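L-asparaginase I (Vibrio cholerae, PDB 2OCD) probably catalyses the hydrolysis of L-asparagine to L-aspartate and ammonium, working as a homotetramer. Local coordinates at residues E146-F151 against P178-A183; I267-T272 against A308-L313; G84-H89 against N134-A139; T93-A98 against S170-P175; G294-Y299 against A325-V330. All coordinates share one frame; numbering follows the deposited sequence.

How the contacts relate
The contacts fall into two groups, one in each domain. Contacts 1, 3 and 4 belong to the N-terminal part: the centres of contacts 3 and 4 each lie about 11 Å from that of contact 1. N134 of contact 3 packs on F150 and A183 of contact 1, and F172 of contact 4 also meets F151 of contact 1. Contact 4 lies closest to the predicted substrate site, with the F172 side chain about 4 Å from that of T91; for F150 of contact 1 the distance is about 11 Å. Contacts 2 and 5, their centres about 8 Å apart, share neighbouring strands of the C-terminal sheet and lie away from the annotated sites.

Contact 1 of 5, residues E146-F151 against P178-A183; sequences EVTLFF and PPLLEA
T148 and F150 of strand 147-151 meet L180 and A183 across one face of the mixed sheet of the N-terminal domain. The two strands are next-but-one neighbours: strand 154-157 runs between them, antiparallel to both, so they head in broadly the same direction (36° apart) and touch through side chains alone. At one end the contact is aliphatic. T148 CG2 lies 3.6 Å from L180 CD1, the two side chains meeting at a slant. The methyl of T148 is turned beside its own backbone N (chi1 58°, counted to OG1), and OG1 makes a weak hydrogen bond to the carbonyl of V112 on the neighbouring strand. L180 and L181 form a classic beta bulge opposite L155, both facing that residue of the intervening strand; T148 and F150 also touch L155. Charge enters only at the margin: E146 OE2 comes within 4.3 Å of L180 CD2, while its carboxylate is held in a salt bridge with R157. The other end is aromatic. With CG anti to the backbone N (chi1 -173°), the F150 ring extends to A183 and also packs on N131 and N134 of helix 127-141. The A183 methyl sits at the rim of this ring, in its plane, with CB 3.5 Å from F150 CZ and 3.6 Å from F150 CE1.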
# COMPACT_ATOMS: atom_id res chain seq x y z
N GLU B 146 8.67 -27.38 -5.08
CA GLU B 146 7.65 -27.11 -6.05
C GLU B 146 8.29 -26.26 -7.14
O GLU B 146 9.44 -25.79 -7.00
CB GLU B 146 6.46 -26.30 -5.51
CG GLU B 146 6.04 -26.37 -4.05
CD GLU B 146 4.69 -25.57 -3.80
OE1 GLU B 146 4.05 -25.15 -4.80
OE2 GLU B 146 4.25 -25.38 -2.61
N VAL B 147 7.54 -26.08 -8.22
CA VAL B 147 7.89 -25.11 -9.25
C VAL B 147 7.47 -23.70 -8.80
O VAL B 147 6.29 -23.41 -8.65
CB VAL B 147 7.30 -25.49 -10.62
CG1 VAL B 147 7.73 -24.49 -11.65
CG2 VAL B 147 7.84 -26.84 -11.04
N THR B 148 8.44 -22.84 -8.57
CA THR B 148 8.16 -21.49 -8.07
C THR B 148 8.72 -20.42 -9.02
O THR B 148 9.44 -20.74 -9.99
CB THR B 148 8.74 -21.32 -6.64
OG1 THR B 148 10.16 -21.56 -6.66
CG2 THR B 148 8.03 -22.32 -5.64
N LEU B 149 8.38 -19.16 -8.75
CA LEU B 149 8.69 -18.05 -9.68
C LEU B 149 9.16 -16.88 -8.85
O LEU B 149 8.45 -16.41 -7.95
CB LEU B 149 7.47 -17.68 -10.54
CG LEU B 149 7.60 -16.66 -11.69
CD1 LEU B 149 6.55 -16.84 -12.83
CD2 LEU B 149 7.51 -15.23 -11.25
N PHE B 150 10.38 -16.44 -9.10
CA PHE B 150 10.92 -15.39 -8.29
C PHE B 150 11.02 -14.08 -9.09
O PHE B 150 11.65 -14.05 -10.17
CB PHE B 150 12.26 -15.85 -7.73
CG PHE B 150 12.84 -14.91 -6.75
CD1 PHE B 150 12.25 -14.73 -5.51
CD2 PHE B 150 13.98 -14.23 -7.03
CE1 PHE B 150 12.79 -13.83 -4.58
CE2 PHE B 150 14.50 -13.35 -6.09
CZ PHE B 150 13.90 -13.15 -4.88
N PHE B 151 10.36 -13.03 -8.58
CA PHE B 151 10.41 -11.70 -9.17
C PHE B 151 9.91 -10.66 -8.17
O PHE B 151 9.13 -11.00 -7.26
CB PHE B 151 9.57 -11.64 -10.46
CG PHE B 151 10.24 -10.91 -11.62
CD1 PHE B 151 11.16 -11.56 -12.42
CD2 PHE B 151 9.88 -9.61 -11.94
CE1 PHE B 151 11.74 -10.91 -13.52
CE2 PHE B 151 10.42 -8.93 -13.03
CZ PHE B 151 11.35 -9.57 -13.83
N PRO B 178 -1.17 -15.99 -1.46
CA PRO B 178 -0.05 -15.16 -1.00
C PRO B 178 1.26 -15.77 -1.38
O PRO B 178 1.34 -16.98 -1.46
CB PRO B 178 -0.17 -15.20 0.51
CG PRO B 178 -1.61 -15.51 0.78
CD PRO B 178 -2.00 -16.47 -0.33
N PRO B 179 2.30 -14.94 -1.54
CA PRO B 179 3.55 -15.51 -1.98
C PRO B 179 4.06 -16.46 -0.92
O PRO B 179 3.84 -16.23 0.26
CB PRO B 179 4.48 -14.30 -2.14
CG PRO B 179 3.69 -13.10 -1.84
CD PRO B 179 2.40 -13.51 -1.25
N LEU B 180 4.71 -17.53 -1.37
CA LEU B 180 5.29 -18.56 -0.53
C LEU B 180 6.40 -18.03 0.31
O LEU B 180 6.57 -18.47 1.46
CB LEU B 180 5.89 -19.64 -1.38
CG LEU B 180 4.87 -20.43 -2.17
CD1 LEU B 180 5.60 -21.20 -3.24
CD2 LEU B 180 4.09 -21.32 -1.22
N LEU B 181 7.18 -17.11 -0.26
CA LEU B 181 8.14 -16.40 0.55
C LEU B 181 8.48 -15.01 0.04
O LEU B 181 8.23 -14.70 -1.11
CB LEU B 181 9.37 -17.28 0.83
CG LEU B 181 10.67 -17.24 0.10
CD1 LEU B 181 11.39 -15.97 0.36
CD2 LEU B 181 11.48 -18.37 0.66
N GLU B 182 8.97 -14.18 0.95
CA GLU B 182 9.41 -12.80 0.66
C GLU B 182 10.91 -12.55 0.95
O GLU B 182 11.41 -12.74 2.07
CB GLU B 182 8.62 -11.83 1.50
CG GLU B 182 7.14 -12.08 1.50
CD GLU B 182 6.39 -11.06 0.69
OE1 GLU B 182 6.97 -10.53 -0.30
OE2 GLU B 182 5.22 -10.81 1.04
N ALA B 183 11.59 -12.08 -0.10
CA ALA B 183 13.02 -11.81 -0.11
C ALA B 183 13.34 -10.33 0.13
O ALA B 183 13.84 -9.63 -0.74
CB ALA B 183 13.61 -12.27 -1.47

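Contact 2 of 5, residues I267-T272 against A308-L313; sequences IVVNLT and AKLHYL
I267 and V269 receive L310 of helix 303-315 on one face of the parallel four-stranded sheet of the C-terminal domain, an alpha/beta arrangement. I267, first in strand 267-272, supplies its CG2 methyl, which stands anti to the backbone N (chi1 -83°, counted to CG1) and lies 3.6 Å from L310 CD2. The two side chains point in opposite directions and run past each other. I267 also packs on V323, so helix 320-327 closes over the same region. V268 points to the other side of the strand, where it meets V295, and its backbone bonds to I296 of the adjoining strand. V269 brings the chain back to the helix side: its CG1 methyl, placed between the backbone N and the carbonyl carbon (chi1 59°), approaches the other branch of L310. Both leucine methyls are thus engaged, one for each strand residue. Beyond them, L310 also touches A237 and I239 of strand 237-242 and the selenomethionine M327, so it lies buried in an apolar layer between sheet and helices. On the V269 side the fit is the looser one, with V269 CG1 4.1 Å from L310 CD1.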
# COMPACT_ATOMS: atom_id res chain seq x y z
N ILE B 267 -13.67 -30.60 -23.54
CA ILE B 267 -13.71 -30.11 -22.15
C ILE B 267 -13.93 -28.59 -22.10
O ILE B 267 -13.38 -27.83 -22.91
CB ILE B 267 -12.45 -30.53 -21.36
CG1 ILE B 267 -12.62 -31.95 -20.83
CG2 ILE B 267 -12.25 -29.62 -20.22
CD1 ILE B 267 -11.37 -32.72 -20.84
N VAL B 268 -14.78 -28.16 -21.18
CA VAL B 268 -15.23 -26.81 -21.15
C VAL B 268 -15.12 -26.31 -19.70
O VAL B 268 -15.86 -26.74 -18.81
CB VAL B 268 -16.64 -26.68 -21.75
CG1 VAL B 268 -17.12 -25.19 -21.71
CG2 VAL B 268 -16.68 -27.23 -23.20
N VAL B 269 -14.15 -25.43 -19.47
CA VAL B 269 -13.78 -25.03 -18.14
C VAL B 269 -14.13 -23.57 -18.01
O VAL B 269 -13.90 -22.79 -18.93
CB VAL B 269 -12.27 -25.27 -17.87
CG1 VAL B 269 -11.42 -24.52 -18.84
CG2 VAL B 269 -11.87 -24.93 -16.39
N ASN B 270 -14.72 -23.23 -16.88
CA ASN B 270 -15.19 -21.90 -16.66
C ASN B 270 -14.24 -21.18 -15.70
O ASN B 270 -14.19 -21.55 -14.55
CB ASN B 270 -16.63 -21.99 -16.12
CG ASN B 270 -17.21 -20.64 -15.68
OD1 ASN B 270 -16.64 -19.54 -16.01
ND2 ASN B 270 -18.31 -20.69 -14.94
N LEU B 271 -13.47 -20.19 -16.18
CA LEU B 271 -12.68 -19.30 -15.30
C LEU B 271 -13.27 -17.90 -15.25
O LEU B 271 -13.94 -17.50 -16.17
CB LEU B 271 -11.29 -19.10 -15.82
CG LEU B 271 -10.31 -20.22 -16.06
CD1 LEU B 271 -8.95 -19.55 -16.28
CD2 LEU B 271 -10.23 -21.18 -14.89
N THR B 272 -12.99 -17.13 -14.21
CA THR B 272 -13.45 -15.73 -14.17
C THR B 272 -12.54 -14.77 -14.99
O THR B 272 -11.33 -14.93 -15.00
CB THR B 272 -13.59 -15.24 -12.70
OG1 THR B 272 -14.28 -13.99 -12.66
CG2 THR B 272 -12.21 -15.15 -11.99
N ALA B 308 -2.12 -24.73 -18.90
CA ALA B 308 -1.14 -25.70 -18.50
C ALA B 308 -1.73 -27.06 -18.14
O ALA B 308 -1.14 -28.08 -18.54
CB ALA B 308 -0.41 -25.19 -17.34
N LYS B 309 -2.82 -27.06 -17.35
CA LYS B 309 -3.31 -28.24 -16.66
C LYS B 309 -4.02 -29.05 -17.71
O LYS B 309 -3.88 -30.29 -17.77
CB LYS B 309 -4.23 -27.87 -15.48
CG LYS B 309 -4.65 -29.03 -14.52
CD LYS B 309 -5.58 -28.55 -13.40
CE LYS B 309 -6.00 -29.61 -12.37
NZ LYS B 309 -6.99 -29.04 -11.30
N LEU B 310 -4.75 -28.35 -18.58
CA LEU B 310 -5.37 -28.99 -19.74
C LEU B 310 -4.32 -29.66 -20.66
O LEU B 310 -4.55 -30.78 -21.16
CB LEU B 310 -6.25 -28.00 -20.52
CG LEU B 310 -7.70 -27.73 -20.03
CD1 LEU B 310 -8.29 -26.45 -20.61
CD2 LEU B 310 -8.70 -28.90 -20.28
N HIS B 311 -3.16 -29.02 -20.85
CA HIS B 311 -2.15 -29.57 -21.75
C HIS B 311 -1.50 -30.81 -21.10
O HIS B 311 -1.07 -31.76 -21.77
CB HIS B 311 -1.04 -28.57 -22.03
CG HIS B 311 -1.26 -27.65 -23.22
ND1 HIS B 311 -2.00 -26.49 -23.14
CD2 HIS B 311 -0.72 -27.66 -24.47
CE1 HIS B 311 -1.96 -25.87 -24.31
NE2 HIS B 311 -1.19 -26.56 -25.14
N TYR B 312 -1.35 -30.75 -19.80
CA TYR B 312 -0.88 -31.90 -19.02
C TYR B 312 -1.82 -33.06 -19.26
O TYR B 312 -1.39 -34.06 -19.82
CB TYR B 312 -0.81 -31.58 -17.54
CG TYR B 312 -0.73 -32.78 -16.66
CD1 TYR B 312 0.30 -33.67 -16.78
CD2 TYR B 312 -1.66 -33.01 -15.67
CE1 TYR B 312 0.40 -34.79 -15.97
CE2 TYR B 312 -1.58 -34.13 -14.85
CZ TYR B 312 -0.54 -35.02 -15.00
OH TYR B 312 -0.43 -36.14 -14.18
N LEU B 313 -3.09 -32.89 -18.89
CA LEU B 313 -4.06 -33.99 -18.89
C LEU B 313 -4.46 -34.50 -20.27
O LEU B 313 -4.56 -35.72 -20.52
CB LEU B 313 -5.34 -33.60 -18.15
CG LEU B 313 -5.22 -33.40 -16.64
CD1 LEU B 313 -6.43 -32.60 -16.22
CD2 LEU B 313 -5.09 -34.74 -15.82

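Contact 3 of 5, residues G84-H89 against N134-A139; sequences GFVILH and NALHVA
V86 sets one methyl, CG2, against A135 and L136 of helix 127-141. With CG1 anti to the backbone N (chi1 177°), CG2 is left beside that N, on the flank facing the helix. From there it lies 3.8 Å from L136 CD2 and 4.1 Å from A135 CB. L136 reaches the valine by its second branch: CG stands beside its backbone N (chi1 -80°) and CD1 continues the chain outward, while CD2 turns to the strand. The two side chains cross at about a right angle. One turn on from A135, the methyl of A139 also points at the strand, its CB 4.8 Å from V86 CG2. The small alanines let the helix come close, V86 and A135 having CA atoms 6.9 Å apart. L136 further packs on I6, and V86 on T115, each on a strand adjoining 84-88. Helix 127-141 is the crossover between parallel strands 112-115 and 147-151; here it also packs on 84-88, the strand next to 112-115, on one face of the Rossmann-like alpha/beta core of the N-terminal domain.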
# COMPACT_ATOMS: atom_id res chain seq x y z
N GLY B 84 19.12 -28.54 -6.32
CA GLY B 84 18.06 -27.63 -6.72
C GLY B 84 18.29 -27.08 -8.14
O GLY B 84 19.28 -27.41 -8.80
N PHE B 85 17.37 -26.26 -8.62
CA PHE B 85 17.40 -25.82 -10.01
C PHE B 85 16.83 -24.47 -10.16
O PHE B 85 15.78 -24.22 -9.59
CB PHE B 85 16.60 -26.79 -10.85
CG PHE B 85 17.03 -28.22 -10.65
CD1 PHE B 85 18.04 -28.75 -11.42
CD2 PHE B 85 16.47 -28.99 -9.64
CE1 PHE B 85 18.45 -29.99 -11.22
CE2 PHE B 85 16.90 -30.23 -9.42
CZ PHE B 85 17.89 -30.75 -10.22
N VAL B 86 17.51 -23.60 -10.91
CA VAL B 86 17.03 -22.28 -11.30
C VAL B 86 16.95 -22.18 -12.80
O VAL B 86 17.93 -22.39 -13.49
CB VAL B 86 17.98 -21.15 -10.84
CG1 VAL B 86 17.48 -19.75 -11.35
CG2 VAL B 86 18.09 -21.14 -9.33
N ILE B 87 15.78 -21.82 -13.32
CA ILE B 87 15.58 -21.73 -14.75
C ILE B 87 15.49 -20.25 -15.07
O ILE B 87 14.52 -19.57 -14.68
CB ILE B 87 14.29 -22.47 -15.16
CG1 ILE B 87 14.45 -23.99 -15.00
CG2 ILE B 87 13.89 -22.18 -16.61
CD1 ILE B 87 13.10 -24.75 -14.76
N LEU B 88 16.51 -19.74 -15.76
CA LEU B 88 16.48 -18.38 -16.35
C LEU B 88 15.73 -18.38 -17.65
O LEU B 88 15.94 -19.23 -18.47
CB LEU B 88 17.88 -17.80 -16.58
CG LEU B 88 18.72 -17.69 -15.30
CD1 LEU B 88 20.10 -17.06 -15.64
CD2 LEU B 88 17.88 -16.91 -14.16
N HIS B 89 14.88 -17.40 -17.82
CA HIS B 89 13.77 -17.43 -18.78
C HIS B 89 13.37 -15.98 -19.08
O HIS B 89 13.51 -15.12 -18.25
CB HIS B 89 12.60 -18.17 -18.12
CG HIS B 89 11.51 -18.56 -19.06
ND1 HIS B 89 10.72 -17.64 -19.73
CD2 HIS B 89 11.04 -19.78 -19.42
CE1 HIS B 89 9.83 -18.28 -20.46
NE2 HIS B 89 10.00 -19.58 -20.27
N ASN B 134 19.26 -14.21 -5.03
CA ASN B 134 18.35 -14.79 -4.03
C ASN B 134 17.68 -16.10 -4.46
O ASN B 134 17.31 -16.91 -3.59
CB ASN B 134 17.28 -13.77 -3.65
CG ASN B 134 17.80 -12.62 -2.80
OD1 ASN B 134 18.93 -12.65 -2.29
ND2 ASN B 134 16.96 -11.57 -2.64
N ALA B 135 17.47 -16.29 -5.77
CA ALA B 135 16.91 -17.53 -6.27
C ALA B 135 17.86 -18.61 -5.87
O ALA B 135 17.45 -19.66 -5.35
CB ALA B 135 16.76 -17.54 -7.80
N LEU B 136 19.15 -18.35 -6.12
CA LEU B 136 20.16 -19.28 -5.70
C LEU B 136 20.15 -19.47 -4.18
O LEU B 136 20.12 -20.60 -3.71
CB LEU B 136 21.55 -18.87 -6.21
CG LEU B 136 21.84 -19.22 -7.70
CD1 LEU B 136 23.26 -18.74 -8.14
CD2 LEU B 136 21.67 -20.73 -8.00
N HIS B 137 20.16 -18.40 -3.42
CA HIS B 137 20.18 -18.51 -1.97
C HIS B 137 18.94 -19.27 -1.45
O HIS B 137 19.05 -20.10 -0.53
CB HIS B 137 20.29 -17.12 -1.32
CG HIS B 137 20.24 -17.12 0.18
ND1 HIS B 137 21.14 -17.80 0.96
CD2 HIS B 137 19.40 -16.49 1.04
CE1 HIS B 137 20.86 -17.60 2.23
NE2 HIS B 137 19.82 -16.79 2.31
N VAL B 138 17.77 -18.99 -2.04
CA VAL B 138 16.48 -19.56 -1.60
C VAL B 138 16.37 -21.05 -1.93
O VAL B 138 15.93 -21.85 -1.10
CB VAL B 138 15.31 -18.74 -2.20
CG1 VAL B 138 14.03 -19.46 -2.10
CG2 VAL B 138 15.18 -17.43 -1.47
N ALA B 139 16.78 -21.42 -3.13
CA ALA B 139 16.99 -22.82 -3.52
C ALA B 139 17.82 -23.64 -2.55
O ALA B 139 17.52 -24.77 -2.31
CB ALA B 139 17.66 -22.87 -4.90

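Contact 4 of 5, residues T93-A98 against S170-P175; sequences TMAYTA and SAFSSP
The selenomethionine M94 lays its terminal methyl over one face of the F172 ring. M94 CE is 3.5 Å from the F172 ring centroid, 21° off the normal, which makes a CH-pi contact displaced toward the rim on the side of CE2 and CZ. The selenium itself approaches obliquely, M94 SE being 4.8 Å from the F172 centroid, so the Met-aromatic contact is led by the methyl. Torsions explain this: CG stands anti to the backbone N (chi1 -180°), carrying the chain out from the helix, and a bend at chi3 folds CE back above the ring. A95, next on the helix, adds a looser touch, with CB 4.4 Å from F172 CE1. F172 sits on strand 171-173 of the two-stranded antiparallel ribbon with strand 162-166, which brings it to the first turn of helix 94-104. One shell out, the F151 ring meets F172 edge-to-face, L149 packs on F172, and F172 N donates to N152 OD1. The F172 side chain lies near T91, a predicted active-site and substrate-binding residue, and the M94 side chain is within about 6 Å of that of S60, also predicted to bind substrate. T93, preceding the helix, bonds through OG1 to the carbonyl of S60. Farther along the helix, Y96 OH is hydrogen-bonded to Q273 OE1 of a neighbouring subunit, and T93 packs on F243 of that same subunit.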
# COMPACT_ATOMS: atom_id res chain seq x y z
N THR B 93 6.54 -15.08 -21.20
CA THR B 93 5.77 -16.28 -21.00
C THR B 93 6.31 -17.11 -19.85
O THR B 93 6.00 -18.28 -19.70
CB THR B 93 5.70 -17.13 -22.26
OG1 THR B 93 7.00 -17.63 -22.55
CG2 THR B 93 5.15 -16.34 -23.46
N MSE B 94 7.05 -16.46 -18.98
CA MSE B 94 7.61 -17.09 -17.84
C MSE B 94 6.54 -17.76 -17.02
O MSE B 94 6.81 -18.81 -16.46
CB MSE B 94 8.32 -16.06 -17.02
CG MSE B 94 8.94 -16.61 -15.81
SE MSE B 94 10.13 -15.26 -15.06
CE MSE B 94 9.10 -14.67 -13.56
N ALA B 95 5.34 -17.17 -16.93
CA ALA B 95 4.24 -17.74 -16.11
C ALA B 95 3.64 -18.96 -16.75
O ALA B 95 3.22 -19.88 -16.04
CB ALA B 95 3.15 -16.73 -15.80
N TYR B 96 3.59 -18.99 -18.08
CA TYR B 96 3.09 -20.18 -18.75
C TYR B 96 4.09 -21.30 -18.59
O TYR B 96 3.72 -22.45 -18.36
CB TYR B 96 2.84 -19.95 -20.22
CG TYR B 96 1.68 -19.04 -20.54
CD1 TYR B 96 1.87 -17.68 -20.68
CD2 TYR B 96 0.42 -19.55 -20.80
CE1 TYR B 96 0.81 -16.82 -20.99
CE2 TYR B 96 -0.63 -18.71 -21.13
CZ TYR B 96 -0.43 -17.34 -21.21
OH TYR B 96 -1.45 -16.49 -21.55
N THR B 97 5.37 -21.00 -18.70
CA THR B 97 6.31 -22.05 -18.50
C THR B 97 6.21 -22.63 -17.07
O THR B 97 6.18 -23.84 -16.88
CB THR B 97 7.70 -21.56 -18.83
OG1 THR B 97 7.77 -21.43 -20.26
CG2 THR B 97 8.75 -22.57 -18.36
N ALA B 98 6.15 -21.76 -16.07
CA ALA B 98 6.31 -22.21 -14.67
C ALA B 98 5.12 -23.09 -14.34
O ALA B 98 5.23 -24.09 -13.63
CB ALA B 98 6.37 -21.03 -13.75
N SER B 170 7.87 -3.87 -14.95
CA SER B 170 7.30 -5.20 -15.14
C SER B 170 7.31 -6.06 -13.85
O SER B 170 8.19 -5.93 -13.01
CB SER B 170 8.03 -5.91 -16.28
OG SER B 170 8.25 -7.27 -15.98
N ALA B 171 6.32 -6.94 -13.71
CA ALA B 171 6.07 -7.56 -12.43
C ALA B 171 5.16 -8.78 -12.50
O ALA B 171 4.38 -8.95 -13.43
CB ALA B 171 5.47 -6.54 -11.51
N PHE B 172 5.23 -9.63 -11.49
CA PHE B 172 4.36 -10.80 -11.40
C PHE B 172 3.64 -10.84 -10.05
O PHE B 172 4.26 -10.60 -9.03
CB PHE B 172 5.16 -12.08 -11.53
CG PHE B 172 5.79 -12.26 -12.87
CD1 PHE B 172 5.21 -13.07 -13.82
CD2 PHE B 172 7.00 -11.65 -13.17
CE1 PHE B 172 5.79 -13.25 -15.06
CE2 PHE B 172 7.58 -11.81 -14.39
CZ PHE B 172 6.97 -12.61 -15.36
N SER B 173 2.36 -11.21 -10.05
CA SER B 173 1.58 -11.50 -8.83
C SER B 173 0.90 -12.87 -8.87
O SER B 173 0.70 -13.45 -9.97
CB SER B 173 0.46 -10.50 -8.70
OG SER B 173 -0.18 -10.51 -9.94
N SER B 174 0.56 -13.38 -7.69
CA SER B 174 -0.32 -14.49 -7.57
C SER B 174 -1.53 -13.95 -6.89
O SER B 174 -1.61 -13.91 -5.70
CB SER B 174 0.31 -15.67 -6.79
OG SER B 174 1.25 -15.32 -5.82
N PRO B 175 -2.52 -13.54 -7.66
CA PRO B 175 -3.60 -12.76 -7.03
C PRO B 175 -4.40 -13.53 -6.00
O PRO B 175 -4.91 -12.94 -5.05
CB PRO B 175 -4.53 -12.42 -8.22
CG PRO B 175 -3.70 -12.70 -9.45
CD PRO B 175 -2.75 -13.77 -9.10

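Contact 5 of 5, residues G294-Y299 against A325-V330; sequences GVISGY and AKMQQV
M327 and Q328, near the end of the chain's last helix, close on I296. The selenomethionine M327 meets it first: its CB lies 3.4 Å from I296 CD1, the two side chains crossing at about a right angle. I296 reaches there because CG1 stands between the backbone N and the carbonyl carbon (chi1 60°), carrying CD1 to the base of M327. Farther out, M327 packs on V269 and L313. I296 belongs to the short strand 296-297, the outermost within this chain of the parallel C-terminal sheet, and helix 320-327 packs over one face of the sheet near this outer strand. Q328 comes next, its chain extended beyond CG and laid obliquely along I296. Its CG is 4.0 Å from I296 CD1, and its OE1 3.7 Å from I296 CG2. At the amide end, a water accepts a hydrogen bond from S297 N (3.1 Å) and a weak one from Q328 NE2 (2.8 Å), linking Q328 to the strand. The S297 side chain is engaged in an ST turn, OG accepting from Y299 N (3.0 Å, 154°) while lying over the centre of the Y299 ring. Beyond the contact, the carbonyl oxygens of M327 and Q329 are both hydrogen-bonded to K309 NZ.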
# COMPACT_ATOMS: atom_id res chain seq x y z
N GLY B 294 -22.72 -29.04 -19.14
CA GLY B 294 -21.46 -29.83 -18.99
C GLY B 294 -20.16 -29.06 -18.71
O GLY B 294 -19.07 -29.64 -18.72
N VAL B 295 -20.26 -27.75 -18.47
CA VAL B 295 -19.09 -26.93 -18.21
C VAL B 295 -18.65 -27.22 -16.80
O VAL B 295 -19.49 -27.43 -15.95
CB VAL B 295 -19.44 -25.43 -18.35
CG1 VAL B 295 -18.17 -24.58 -18.21
CG2 VAL B 295 -20.16 -25.20 -19.67
N ILE B 296 -17.35 -27.27 -16.56
CA ILE B 296 -16.79 -27.44 -15.20
C ILE B 296 -16.08 -26.15 -14.70
O ILE B 296 -15.65 -25.30 -15.51
CB ILE B 296 -15.78 -28.65 -15.15
CG1 ILE B 296 -14.62 -28.44 -16.10
CG2 ILE B 296 -16.47 -29.94 -15.52
CD1 ILE B 296 -13.39 -29.31 -15.74
N SER B 297 -15.97 -26.01 -13.37
CA SER B 297 -15.38 -24.82 -12.72
C SER B 297 -13.90 -24.96 -12.69
O SER B 297 -13.43 -26.04 -12.54
CB SER B 297 -15.84 -24.70 -11.25
OG SER B 297 -15.45 -23.45 -10.66
N GLY B 298 -13.18 -23.87 -12.83
CA GLY B 298 -11.72 -23.82 -12.62
C GLY B 298 -11.51 -22.92 -11.41
O GLY B 298 -10.45 -22.32 -11.24
N TYR B 299 -12.54 -22.78 -10.59
CA TYR B 299 -12.42 -22.12 -9.31
C TYR B 299 -11.60 -20.83 -9.50
O TYR B 299 -12.03 -19.96 -10.27
CB TYR B 299 -11.83 -23.13 -8.29
CG TYR B 299 -12.70 -24.37 -8.14
CD1 TYR B 299 -13.74 -24.44 -7.18
CD2 TYR B 299 -12.54 -25.45 -9.00
CE1 TYR B 299 -14.59 -25.55 -7.10
CE2 TYR B 299 -13.35 -26.56 -8.91
CZ TYR B 299 -14.38 -26.61 -7.95
OH TYR B 299 -15.18 -27.74 -7.85
N ALA B 325 -12.75 -35.07 -14.50
CA ALA B 325 -12.53 -35.28 -13.06
C ALA B 325 -11.23 -34.66 -12.55
O ALA B 325 -11.23 -33.93 -11.56
CB ALA B 325 -12.59 -36.77 -12.71
N LYS B 326 -10.13 -34.87 -13.25
CA LYS B 326 -8.84 -34.35 -12.81
C LYS B 326 -8.75 -32.83 -12.86
O LYS B 326 -8.10 -32.21 -12.01
CB LYS B 326 -7.74 -34.98 -13.65
CG LYS B 326 -6.87 -36.09 -12.96
CD LYS B 326 -7.57 -37.29 -12.55
CE LYS B 326 -6.62 -38.21 -11.69
NZ LYS B 326 -6.25 -37.66 -10.28
N MSE B 327 -9.37 -32.19 -13.84
CA MSE B 327 -9.38 -30.74 -13.92
C MSE B 327 -10.01 -30.14 -12.64
O MSE B 327 -9.66 -29.01 -12.22
CB MSE B 327 -10.21 -30.27 -15.13
CG MSE B 327 -9.55 -30.39 -16.47
SE MSE B 327 -8.01 -29.20 -16.50
CE MSE B 327 -8.93 -27.51 -16.73
N GLN B 328 -10.93 -30.90 -12.03
CA GLN B 328 -11.62 -30.45 -10.81
C GLN B 328 -10.90 -30.88 -9.54
O GLN B 328 -11.40 -30.70 -8.45
CB GLN B 328 -13.06 -30.99 -10.80
CG GLN B 328 -13.93 -30.36 -11.90
CD GLN B 328 -15.31 -31.07 -12.06
OE1 GLN B 328 -15.40 -32.14 -12.68
NE2 GLN B 328 -16.39 -30.44 -11.56
N GLN B 329 -9.74 -31.48 -9.68
CA GLN B 329 -9.01 -31.90 -8.51
C GLN B 329 -7.70 -31.10 -8.41
O GLN B 329 -7.14 -30.72 -9.44
CB GLN B 329 -8.80 -33.42 -8.59
CG GLN B 329 -7.73 -34.00 -7.68
CD GLN B 329 -7.48 -35.49 -7.99
OE1 GLN B 329 -7.71 -35.97 -9.13
NE2 GLN B 329 -7.04 -36.23 -7.00
N VAL B 330 -7.29 -30.80 -7.16
CA VAL B 330 -6.13 -29.99 -6.88
C VAL B 330 -4.96 -30.88 -7.09
O VAL B 330 -4.83 -31.88 -6.40
CB VAL B 330 -6.10 -29.40 -5.42
CG1 VAL B 330 -4.85 -28.56 -5.22
CG2 VAL B 330 -7.33 -28.56 -5.14
O HOH W 1 -17.65 -27.91 -11.57